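MutT/nudix family protein (Streptococcus pneumoniae, PDB 4HFQ) hydrolyses UDP-linked precursors of peptidoglycan biosynthesis as a Nudix-family UDP-X diphosphatase. Local coordinates at residues A[67-72]-A[139-144]; A[92-97]-A[179-184]; A[127-132]-A[188-193]. All coordinates share one frame; numbering follows the deposited sequence. Where two conformers were deposited one is given.

Overall arrangement
All three contacts lie within the Nudix domain and reach its mixed sheet. Contacts 1 and 2 have centres about 14 Å apart, contacts 1 and 3 about 16 Å, and contacts 2 and 3 about 13 Å. Contact 1 pairs strands 69-78 and 143-153; contact 2 sets the loop before helix 184-194 against strand 93-99; contact 3 packs that helix on strand 120-132. The first segments all precede their partners, in the same order, so every pair of contacts crosses. Gln139 NE2 probably bonds Lys180 O, joining 1 and 2; Leu95 touches Leu190, joining 2 and 3; Gln142 meets Asp132, joining 1 and 3. Segments distant in sequence are thus interleaved in one domain.

Contact 1: A[67-72]-A[139-144]; sequences TPLMDV and QSKQYT. With PGE (triethylene glycol), chain O; TRS (2-amino-2-hydroxymethyl-propane-1,3-diol), chain E; EDO (1,2-ethanediol), chain Y.
Leu69 and Tyr143 meet obliquely on one face of the parallel pair formed by strands 69-78 and 143-153 in the mixed sheet of the Nudix domain, Leu69 CB lying 3.6 Å from Tyr143 CD2. Tyr143 CG stands anti to its own carbonyl carbon (chi1 -69°), which puts the ring's attachment on the Leu69 side, and chi2 of 83° sets its turn. Met70 O reaches the ring at its edge, whereas the amine N of a bound Tris, probably from the crystallisation liquor, sits over one face, offset toward the rim. This Tris, also bonded to Lys145, donates from O1 to Asp71 OD1 at 2.7 Å. At the start of the pair, Pro68 and Gln142 run side by side in the same direction, with Pro68 CG 3.6 Å from Gln142 OE1; that oxygen accepts a hydrogen bond from Gly103 N of the second subunit.

Backbone bonds fix the register of Leu69 with Tyr143 and Met70 with Thr144. Leu69 N donates to Gln142 O over 2.9 Å, nearly straight at 168°. Leu69 O receives Thr144 N at 2.8 Å, and Asp71 N donates to Thr144 O at 3.1 Å. Thr144 OG1 adds a weak bond to Leu69 O, so two donors of one residue address a single carbonyl.

Asp71 OD2 forms salt bridges with Lys145 and Arg73, which probably balance its charge; the pairing itself rests mainly on backbone bonds.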
loop_
_atom_site.group_PDB
_atom_site.type_symbol
_atom_site.label_atom_id
_atom_site.label_comp_id
_atom_site.label_asym_id
_atom_site.label_seq_id
_atom_site.Cartn_x
_atom_site.Cartn_y
_atom_site.Cartn_z
ATOM N N THR A 67 -1.111 6.109 3.248
ATOM C CA THR A 67 -1.036 4.656 3.075
ATOM C C THR A 67 -0.521 4.391 1.666
ATOM O O THR A 67 -0.585 5.250 0.798
ATOM C CB THR A 67 -2.407 3.919 3.267
ATOM O OG1 THR A 67 -3.225 4.052 2.105
ATOM C CG2 THR A 67 -3.174 4.426 4.507
ATOM N N PRO A 68 -0.069 3.161 1.399
ATOM C CA PRO A 68 0.145 2.778 0.006
ATOM C C PRO A 68 -1.141 2.972 -0.803
ATOM O O PRO A 68 -2.251 2.785 -0.275
ATOM C CB PRO A 68 0.547 1.304 0.113
ATOM C CG PRO A 68 1.165 1.180 1.466
ATOM C CD PRO A 68 0.316 2.085 2.325
ATOM N N LEU A 69 -0.976 3.370 -2.056
ATOM C CA LEU A 69 -2.108 3.633 -2.939
ATOM C C LEU A 69 -2.498 2.403 -3.743
ATOM O O LEU A 69 -1.689 1.486 -3.930
ATOM C CB LEU A 69 -1.761 4.773 -3.881
ATOM C CG LEU A 69 -1.387 6.110 -3.234
ATOM C CD1 LEU A 69 -1.016 7.114 -4.326
ATOM C CD2 LEU A 69 -2.538 6.635 -2.407
ATOM N N MET A 70 -3.752 2.365 -4.192
ATOM C CA MET A 70 -4.242 1.277 -5.043
ATOM C C MET A 70 -3.885 1.476 -6.509
ATOM O O MET A 70 -4.086 2.557 -7.076
ATOM C CB MET A 70 -5.769 1.129 -4.920
ATOM C CG MET A 70 -6.384 0.091 -5.866
ATOM S SD MET A 70 -8.166 -0.117 -5.652
ATOM C CE MET A 70 -8.249 0.482 -3.964
ATOM N N ASP A 71 -3.335 0.424 -7.106
ATOM C CA ASP A 71 -3.258 0.300 -8.567
ATOM C C ASP A 71 -3.862 -1.048 -8.913
ATOM O O ASP A 71 -3.652 -2.050 -8.206
ATOM C CB ASP A 71 -1.799 0.384 -9.045
ATOM C CG ASP A 71 -1.657 0.266 -10.542
ATOM O OD1 ASP A 71 -1.791 1.281 -11.234
ATOM O OD2 ASP A 71 -1.388 -0.851 -11.039
ATOM N N VAL A 72 -4.666 -1.061 -9.970
ATOM C CA VAL A 72 -5.294 -2.316 -10.448
ATOM C C VAL A 72 -4.876 -2.609 -11.873
ATOM O O VAL A 72 -4.713 -1.689 -12.679
ATOM C CB VAL A 72 -6.849 -2.311 -10.317
ATOM C CG1 VAL A 72 -7.252 -2.220 -8.852
ATOM C CG2 VAL A 72 -7.504 -1.196 -11.141
ATOM N N GLN A 139 9.062 4.172 -7.212
ATOM C CA GLN A 139 8.613 5.471 -7.702
ATOM C C GLN A 139 8.167 6.321 -6.506
ATOM O O GLN A 139 8.120 5.826 -5.368
ATOM C CB GLN A 139 7.524 5.312 -8.769
ATOM C CG GLN A 139 6.380 4.409 -8.315
ATOM C CD GLN A 139 5.464 4.044 -9.451
ATOM O OE1 GLN A 139 4.580 4.802 -9.813
ATOM N NE2 GLN A 139 5.687 2.856 -10.028
ATOM N N SER A 140 7.827 7.583 -6.758
ATOM C CA SER A 140 7.590 8.521 -5.651
ATOM C C SER A 140 6.503 8.017 -4.702
ATOM O O SER A 140 6.657 8.136 -3.469
ATOM C CB SER A 140 7.277 9.917 -6.172
ATOM O OG SER A 140 6.163 9.922 -7.023
ATOM N N LYS A 141 5.440 7.427 -5.254
ATOM C CA LYS A 141 4.398 6.837 -4.424
ATOM C C LYS A 141 4.560 5.341 -4.375
ATOM O O LYS A 141 4.888 4.704 -5.378
ATOM C CB LYS A 141 2.994 7.165 -4.942
ATOM C CG LYS A 141 2.598 8.639 -4.869
ATOM C CD LYS A 141 2.544 9.152 -3.435
ATOM C CE LYS A 141 1.940 10.552 -3.309
ATOM N NZ LYS A 141 2.819 11.633 -3.861
ATOM N N GLN A 142 4.273 4.766 -3.206
ATOM C CA GLN A 142 4.151 3.316 -3.071
ATOM C C GLN A 142 2.730 2.871 -3.382
ATOM O O GLN A 142 1.777 3.419 -2.831
ATOM C CB GLN A 142 4.535 2.899 -1.659
ATOM C CG GLN A 142 4.521 1.391 -1.456
ATOM C CD GLN A 142 4.939 0.986 -0.073
ATOM O OE1 GLN A 142 4.689 1.730 0.877
ATOM N NE2 GLN A 142 5.586 -0.173 0.064
ATOM N N TYR A 143 2.595 1.870 -4.257
ATOM C CA TYR A 143 1.319 1.254 -4.585
ATOM C C TYR A 143 1.284 -0.206 -4.189
ATOM O O TYR A 143 2.292 -0.913 -4.240
ATOM C CB TYR A 143 1.038 1.320 -6.094
ATOM C CG TYR A 143 0.775 2.708 -6.618
ATOM C CD1 TYR A 143 1.820 3.565 -6.945
ATOM C CD2 TYR A 143 -0.526 3.161 -6.822
ATOM C CE1 TYR A 143 1.571 4.850 -7.424
ATOM C CE2 TYR A 143 -0.785 4.436 -7.311
ATOM C CZ TYR A 143 0.272 5.272 -7.613
ATOM O OH TYR A 143 -0.007 6.548 -8.084
ATOM N N THR A 144 0.093 -0.647 -3.781
ATOM C CA THR A 144 -0.272 -2.072 -3.823
ATOM C C THR A 144 -0.912 -2.320 -5.186
ATOM O O THR A 144 -1.993 -1.803 -5.487
ATOM C CB THR A 144 -1.269 -2.456 -2.706
ATOM O OG1 THR A 144 -2.455 -1.670 -2.838
ATOM C CG2 THR A 144 -0.658 -2.196 -1.316
HETATM C C1 PGE O . 2.333 6.317 -1.036
HETATM O O1 PGE O . 3.759 6.629 -0.960
HETATM C C2 PGE O . 1.406 7.156 -0.120
HETATM O O2 PGE O . 1.152 8.431 -0.712
HETATM C C3 PGE O . 0.399 9.307 0.105
HETATM C C4 PGE O . -1.034 9.297 -0.392
HETATM O O4 PGE O . -3.788 6.155 0.432
HETATM C C6 PGE O . -3.522 7.377 1.115
HETATM C C5 PGE O . -2.053 7.762 1.101
HETATM O O3 PGE O . -1.883 9.128 0.732
HETATM C C TRS E . 1.499 3.491 -11.577
HETATM C C1 TRS E . 0.222 4.169 -12.042
HETATM C C2 TRS E . 2.761 4.292 -11.814
HETATM C C3 TRS E . 1.609 2.236 -12.366
HETATM N N TRS E . 1.536 2.823 -10.258
HETATM O O1 TRS E . -0.931 3.812 -11.294
HETATM O O2 TRS E . 2.636 5.521 -11.067
HETATM O O3 TRS E . 2.094 1.458 -11.288
HETATM C C1 EDO Y . -4.703 -0.931 -1.120
HETATM O O1 EDO Y . -5.434 -1.145 0.095
HETATM C C2 EDO Y . -3.827 0.333 -0.986
HETATM O O2 EDO Y . -4.591 1.583 -0.785
#

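Contact 2: A[92-97]-A[179-184]; sequences SWALPG and EKRITK. With EDO (1,2-ethanediol), chain C.
This is a small apolar contact, without hydrogen bonds, between the weakly bonded start of strand 93-99 and the irregular segment that leads into helix 184-194. Its 208 Å² of buried surface, summed over both sides, comes chiefly from Ala94, Leu95, Arg181 and Ile182. Ile182 contributes the largest share, with its two branches going to different partners. CG1 stands anti to the backbone N (chi1 -155°), and a bend at chi2 (69°) places Ile182 CD1 3.7 Å from Leu95 CD1 as the two side chains cross obliquely. The other branch, CG2, turns to the strand backbone and lies 3.9 Å from Ala94 CA. Ala94 CB points toward the loop and meets the aliphatic part of Arg181, 3.8 Å from Arg181 CB and 4.1 Å from Arg181 CD.

The extended Arg181 chain carries its guanidinium beyond this apolar patch, where NH1 forms a salt bridge with Glu90. On the loop's side, the backbone nitrogens of Glu179 and Lys180 bind the two oxygens of one ethanediol, probably from the crystallisation liquor: Glu179 N to O1 at 3.0 Å and Lys180 N to O2 at 3.1 Å. Thr183 follows as the N-cap of helix 184-194.

The contact also buries a polar atom: Leu95 N, with Ile182 CG2 4.0 Å away, has no hydrogen-bond partner in the model. Cohesion between these segments therefore rests on van der Waals packing, while the Glu90 salt bridge probably balances the arginine charge.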
loop_
_atom_site.group_PDB
_atom_site.type_symbol
_atom_site.label_atom_id
_atom_site.label_comp_id
_atom_site.label_asym_id
_atom_site.label_seq_id
_atom_site.Cartn_x
_atom_site.Cartn_y
_atom_site.Cartn_z
ATOM N N SER A 92 5.403 2.770 -24.969
ATOM C CA SER A 92 5.530 1.497 -24.271
ATOM C C SER A 92 4.185 0.936 -23.803
ATOM O O SER A 92 3.168 1.629 -23.838
ATOM C CB SER A 92 6.491 1.629 -23.095
ATOM O OG SER A 92 6.029 2.640 -22.238
ATOM N N TRP A 93 4.211 -0.311 -23.350
ATOM C CA TRP A 93 3.008 -1.104 -23.188
ATOM C C TRP A 93 2.849 -1.534 -21.763
ATOM O O TRP A 93 3.831 -1.757 -21.060
ATOM C CB TRP A 93 3.123 -2.350 -24.061
ATOM C CG TRP A 93 3.179 -2.040 -25.542
ATOM C CD1 TRP A 93 4.279 -1.628 -26.287
ATOM C CD2 TRP A 93 2.075 -2.137 -26.488
ATOM N NE1 TRP A 93 3.925 -1.446 -27.604
ATOM C CE2 TRP A 93 2.619 -1.752 -27.794
ATOM C CE3 TRP A 93 0.742 -2.504 -26.391
ATOM C CZ2 TRP A 93 1.832 -1.738 -28.933
ATOM C CZ3 TRP A 93 -0.047 -2.473 -27.545
ATOM C CH2 TRP A 93 0.496 -2.107 -28.788
ATOM N N ALA A 94 1.594 -1.715 -21.344
ATOM C CA ALA A 94 1.316 -2.238 -19.989
ATOM C C ALA A 94 0.035 -3.041 -19.984
ATOM O O ALA A 94 -0.756 -2.987 -20.926
ATOM C CB ALA A 94 1.218 -1.102 -18.970
ATOM N N LEU A 95 -0.199 -3.771 -18.889
ATOM C CA LEU A 95 -1.497 -4.426 -18.696
ATOM C C LEU A 95 -2.551 -3.336 -18.513
ATOM O O LEU A 95 -2.247 -2.286 -17.910
ATOM C CB LEU A 95 -1.496 -5.303 -17.435
ATOM C CG LEU A 95 -0.459 -6.420 -17.333
ATOM C CD1 LEU A 95 -0.482 -7.040 -15.945
ATOM C CD2 LEU A 95 -0.749 -7.505 -18.361
ATOM N N PRO A 96 -3.784 -3.546 -19.013
ATOM C CA PRO A 96 -4.846 -2.569 -18.758
ATOM C C PRO A 96 -5.025 -2.347 -17.255
ATOM O O PRO A 96 -4.823 -3.259 -16.464
ATOM C CB PRO A 96 -6.099 -3.226 -19.361
ATOM C CG PRO A 96 -5.553 -4.154 -20.409
ATOM C CD PRO A 96 -4.267 -4.681 -19.821
ATOM N N GLY A 97 -5.384 -1.125 -16.887
ATOM C CA GLY A 97 -5.631 -0.776 -15.480
ATOM C C GLY A 97 -5.264 0.659 -15.194
ATOM O O GLY A 97 -5.278 1.521 -16.088
ATOM N N GLU A 179 7.573 0.307 -17.516
ATOM C CA GLU A 179 8.034 -0.421 -16.352
ATOM C C GLU A 179 7.463 0.084 -15.026
ATOM O O GLU A 179 7.332 -0.701 -14.090
ATOM C CB GLU A 179 9.557 -0.465 -16.302
ATOM C CG GLU A 179 10.134 -1.371 -17.387
ATOM C CD GLU A 179 11.628 -1.555 -17.291
ATOM O OE1 GLU A 179 12.344 -0.553 -17.466
ATOM O OE2 GLU A 179 12.084 -2.704 -17.058
ATOM N N LYS A 180 7.090 1.360 -14.958
ATOM C CA LYS A 180 6.466 1.888 -13.739
ATOM C C LYS A 180 5.086 1.286 -13.537
ATOM O O LYS A 180 4.554 1.330 -12.421
ATOM C CB LYS A 180 6.384 3.417 -13.785
ATOM C CG LYS A 180 7.735 4.127 -13.894
ATOM C CD LYS A 180 8.517 4.106 -12.594
ATOM C CE LYS A 180 9.861 4.788 -12.819
ATOM N NZ LYS A 180 10.466 5.296 -11.563
ATOM N N ARG A 181 4.530 0.687 -14.595
ATOM C CA ARG A 181 3.208 0.041 -14.554
ATOM C C ARG A 181 3.256 -1.474 -14.517
ATOM O O ARG A 181 2.437 -2.105 -13.831
ATOM C CB ARG A 181 2.349 0.496 -15.735
ATOM C CG ARG A 181 2.127 1.992 -15.738
ATOM C CD ARG A 181 1.408 2.477 -16.978
ATOM N NE ARG A 181 1.502 3.927 -17.008
ATOM C CZ ARG A 181 1.365 4.676 -18.091
ATOM N NH1 ARG A 181 1.079 4.115 -19.254
ATOM N NH2 ARG A 181 1.480 5.998 -18.006
ATOM N N ILE A 182 4.210 -2.073 -15.233
ATOM C CA ILE A 182 4.400 -3.513 -15.210
ATOM C C ILE A 182 5.783 -3.820 -15.751
ATOM O O ILE A 182 6.242 -3.145 -16.682
ATOM C CB ILE A 182 3.298 -4.277 -16.014
ATOM C CG1 ILE A 182 3.140 -5.713 -15.498
ATOM C CG2 ILE A 182 3.546 -4.215 -17.532
ATOM C CD1 ILE A 182 2.548 -5.838 -14.099
ATOM N N THR A 183 6.437 -4.807 -15.160
ATOM C CA THR A 183 7.769 -5.207 -15.631
ATOM C C THR A 183 7.739 -6.603 -16.245
ATOM O O THR A 183 6.824 -7.399 -16.000
ATOM C CB THR A 183 8.835 -5.185 -14.512
ATOM O OG1 THR A 183 8.586 -6.252 -13.592
ATOM C CG2 THR A 183 8.856 -3.850 -13.755
ATOM N N LYS A 184 8.801 -6.945 -16.974
ATOM C CA LYS A 184 8.918 -8.277 -17.552
ATOM C C LYS A 184 8.937 -9.353 -16.470
ATOM O O LYS A 184 8.304 -10.415 -16.606
ATOM C CB LYS A 184 10.175 -8.351 -18.426
ATOM C CG LYS A 184 10.374 -9.708 -19.081
ATOM C CD LYS A 184 11.504 -9.653 -20.108
ATOM C CE LYS A 184 11.782 -11.028 -20.673
ATOM N NZ LYS A 184 12.700 -10.892 -21.841
HETATM C C1 EDO C . 8.540 3.397 -18.781
HETATM O O1 EDO C . 9.384 2.234 -18.839
HETATM C C2 EDO C . 8.106 3.695 -17.347
HETATM O O2 EDO C . 6.694 3.513 -17.142
#

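Contact 3: A[127-132]-A[188-193]; sequences LLAVFD and ELLWQV
Leu190 CG stands anti to its carbonyl carbon (chi1 -71°), which places it beside the edge of the Phe131 ring, and the like torsion of Leu128 (chi1 -60°) sets the CG that carries CD2 to Val193. The contact is helix-on-sheet packing within the Nudix domain: helix 188-193 lies against strand 127-132, its axis 8.3 Å away and its N-to-C direction at 147° to the strand's, roughly antiparallel. Leu190 is central to the packing. Its CD2 lies 3.7 Å from Leu128 CB and 3.8 Å from Ala129 CB, while CG and CD1 border the Phe131 ring.

That both Leu128 and Ala129 point toward the helix follows from a classic beta bulge, in which these two residues together face Val147 on strand 143-153. The bulge offers two consecutive side chains to the helix, and Leu190 CD2 touches both.

Phe131 comes next on the same side. Leu190 CG approaches the ring at its edge, near its plane, 4.1 Å from Phe131 CE2; in the conformer given, Leu189 CD2 reaches the edge too, at Phe131 CE1. Ala129 CB lies over one face, offset toward the rim, so the strand supplies a face contact and Leu190 an edge contact. Phe136 adds an edge-to-face ring contact. Trp75 of strand 69-78 touches both Leu128 and Leu190, carrying the apolar cluster across to another strand.

No hydrogen bond links the two segments, and their 300 Å² of buried surface, counted on both sides, is mainly hydrocarbon. At the far end of the contact Leu128 and Val193 slide past each other in opposite directions, with Leu128 CD2 3.8 Å from Val193 CG1. That same methyl also rests against the strand backbone, Val193 CG1 lying 3.6 Å from Leu128 O.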
loop_
_atom_site.group_PDB
_atom_site.type_symbol
_atom_site.label_atom_id
_atom_site.label_comp_id
_atom_site.label_asym_id
_atom_site.label_seq_id
_atom_site.Cartn_x
_atom_site.Cartn_y
_atom_site.Cartn_z
ATOM N N LEU A 127 -7.710 -13.216 -8.305
ATOM C CA LEU A 127 -6.591 -12.321 -8.047
ATOM C C LEU A 127 -5.308 -13.135 -8.207
ATOM O O LEU A 127 -5.143 -14.165 -7.531
ATOM C CB LEU A 127 -6.697 -11.733 -6.638
ATOM C CG LEU A 127 -5.562 -10.825 -6.148
ATOM C CD1 LEU A 127 -5.456 -9.586 -7.018
ATOM C CD2 LEU A 127 -5.835 -10.447 -4.700
ATOM N N LEU A 128 -4.411 -12.707 -9.101
ATOM C CA LEU A 128 -3.160 -13.437 -9.338
ATOM C C LEU A 128 -2.025 -12.969 -8.435
ATOM O O LEU A 128 -1.162 -13.766 -8.051
ATOM C CB LEU A 128 -2.722 -13.339 -10.800
ATOM C CG LEU A 128 -3.716 -13.902 -11.822
ATOM C CD1 LEU A 128 -3.286 -13.443 -13.196
ATOM C CD2 LEU A 128 -3.787 -15.420 -11.782
ATOM N N ALA A 129 -1.980 -11.666 -8.132
ATOM C CA ALA A 129 -0.852 -11.107 -7.396
ATOM C C ALA A 129 -1.248 -9.829 -6.742
ATOM O O ALA A 129 -2.088 -9.079 -7.268
ATOM C CB ALA A 129 0.320 -10.825 -8.330
ATOM N N VAL A 130 -0.581 -9.542 -5.619
ATOM C CA VAL A 130 -0.542 -8.169 -5.093
ATOM C C VAL A 130 0.936 -7.801 -4.974
ATOM O O VAL A 130 1.645 -8.333 -4.118
ATOM C CB VAL A 130 -1.250 -8.010 -3.726
ATOM C CG1 VAL A 130 -1.243 -6.542 -3.312
ATOM C CG2 VAL A 130 -2.684 -8.512 -3.795
ATOM N N PHE A 131 1.403 -6.956 -5.896
ATOM C CA PHE A 131 2.804 -6.522 -5.930
ATOM C C PHE A 131 3.026 -5.220 -5.160
ATOM O O PHE A 131 2.184 -4.312 -5.174
ATOM C CB PHE A 131 3.266 -6.268 -7.375
ATOM C CG PHE A 131 3.326 -7.490 -8.252
ATOM C CD1 PHE A 131 4.196 -8.530 -7.971
ATOM C CD2 PHE A 131 2.537 -7.564 -9.390
ATOM C CE1 PHE A 131 4.281 -9.635 -8.821
ATOM C CE2 PHE A 131 2.615 -8.665 -10.239
ATOM C CZ PHE A 131 3.486 -9.697 -9.948
ATOM N N ASP A 132 4.201 -5.122 -4.553
ATOM C CA ASP A 132 4.678 -3.881 -3.936
ATOM C C ASP A 132 5.497 -3.131 -4.979
ATOM O O ASP A 132 6.583 -3.606 -5.376
ATOM C CB ASP A 132 5.541 -4.228 -2.715
ATOM C CG ASP A 132 6.102 -3.014 -2.000
ATOM O OD1 ASP A 132 5.772 -1.859 -2.333
ATOM O OD2 ASP A 132 6.904 -3.265 -1.086
ATOM N N GLU A 188 6.333 -12.431 -16.140
ATOM C CA GLU A 188 6.767 -13.822 -16.060
ATOM C C GLU A 188 6.226 -14.537 -14.821
ATOM O O GLU A 188 5.792 -15.693 -14.910
ATOM C CB GLU A 188 8.290 -13.913 -16.183
ATOM C CG GLU A 188 8.749 -13.586 -17.609
ATOM C CD GLU A 188 10.256 -13.515 -17.802
ATOM O OE1 GLU A 188 10.997 -13.445 -16.809
ATOM O OE2 GLU A 188 10.694 -13.521 -18.980
ATOM N N LEU A 189 6.250 -13.854 -13.680
ATOM C CA LEU A 189 5.651 -14.362 -12.443
ATOM C C LEU A 189 4.165 -14.642 -12.625
ATOM O O LEU A 189 3.659 -15.699 -12.242
ATOM C CB LEU A 189 5.816 -13.322 -11.330
ATOM C CG LEU A 189 6.579 -13.600 -10.034
ATOM C CD1 LEU A 189 7.878 -14.358 -10.228
ATOM C CD2 LEU A 189 6.841 -12.282 -9.337
ATOM N N LEU A 190 3.465 -13.668 -13.200
ATOM C CA LEU A 190 2.030 -13.781 -13.446
ATOM C C LEU A 190 1.671 -14.966 -14.328
ATOM O O LEU A 190 0.696 -15.645 -14.067
ATOM C CB LEU A 190 1.486 -12.491 -14.051
ATOM C CG LEU A 190 1.448 -11.323 -13.064
ATOM C CD1 LEU A 190 1.304 -10.045 -13.861
ATOM C CD2 LEU A 190 0.292 -11.528 -12.090
ATOM N N TRP A 191 2.498 -15.221 -15.346
ATOM C CA TRP A 191 2.279 -16.367 -16.205
ATOM C C TRP A 191 2.359 -17.664 -15.440
ATOM O O TRP A 191 1.522 -18.555 -15.623
ATOM C CB TRP A 191 3.288 -16.321 -17.346
ATOM C CG TRP A 191 3.196 -17.462 -18.322
ATOM C CD1 TRP A 191 3.970 -18.612 -18.342
ATOM C CD2 TRP A 191 2.303 -17.570 -19.464
ATOM N NE1 TRP A 191 3.601 -19.424 -19.388
ATOM C CE2 TRP A 191 2.614 -18.847 -20.109
ATOM C CE3 TRP A 191 1.310 -16.762 -20.007
ATOM C CZ2 TRP A 191 1.944 -19.278 -21.242
ATOM C CZ3 TRP A 191 0.642 -17.206 -21.150
ATOM C CH2 TRP A 191 0.952 -18.439 -21.752
ATOM N N GLN A 192 3.336 -17.768 -14.538
ATOM C CA GLN A 192 3.466 -18.958 -13.710
ATOM C C GLN A 192 2.272 -19.149 -12.767
ATOM O O GLN A 192 1.787 -20.269 -12.583
ATOM C CB GLN A 192 4.794 -18.942 -12.939
ATOM C CG GLN A 192 6.035 -18.991 -13.838
ATOM C CD GLN A 192 6.062 -20.198 -14.762
ATOM O OE1 GLN A 192 6.375 -20.077 -15.963
ATOM N NE2 GLN A 192 5.704 -21.347 -14.232
ATOM N N VAL A 193 1.779 -18.059 -12.163
ATOM C CA VAL A 193 0.580 -18.154 -11.311
ATOM C C VAL A 193 -0.648 -18.545 -12.152
ATOM O O VAL A 193 -1.413 -19.442 -11.797
ATOM C CB VAL A 193 0.281 -16.820 -10.582
ATOM C CG1 VAL A 193 -0.967 -16.958 -9.716
ATOM C CG2 VAL A 193 1.449 -16.380 -9.718
#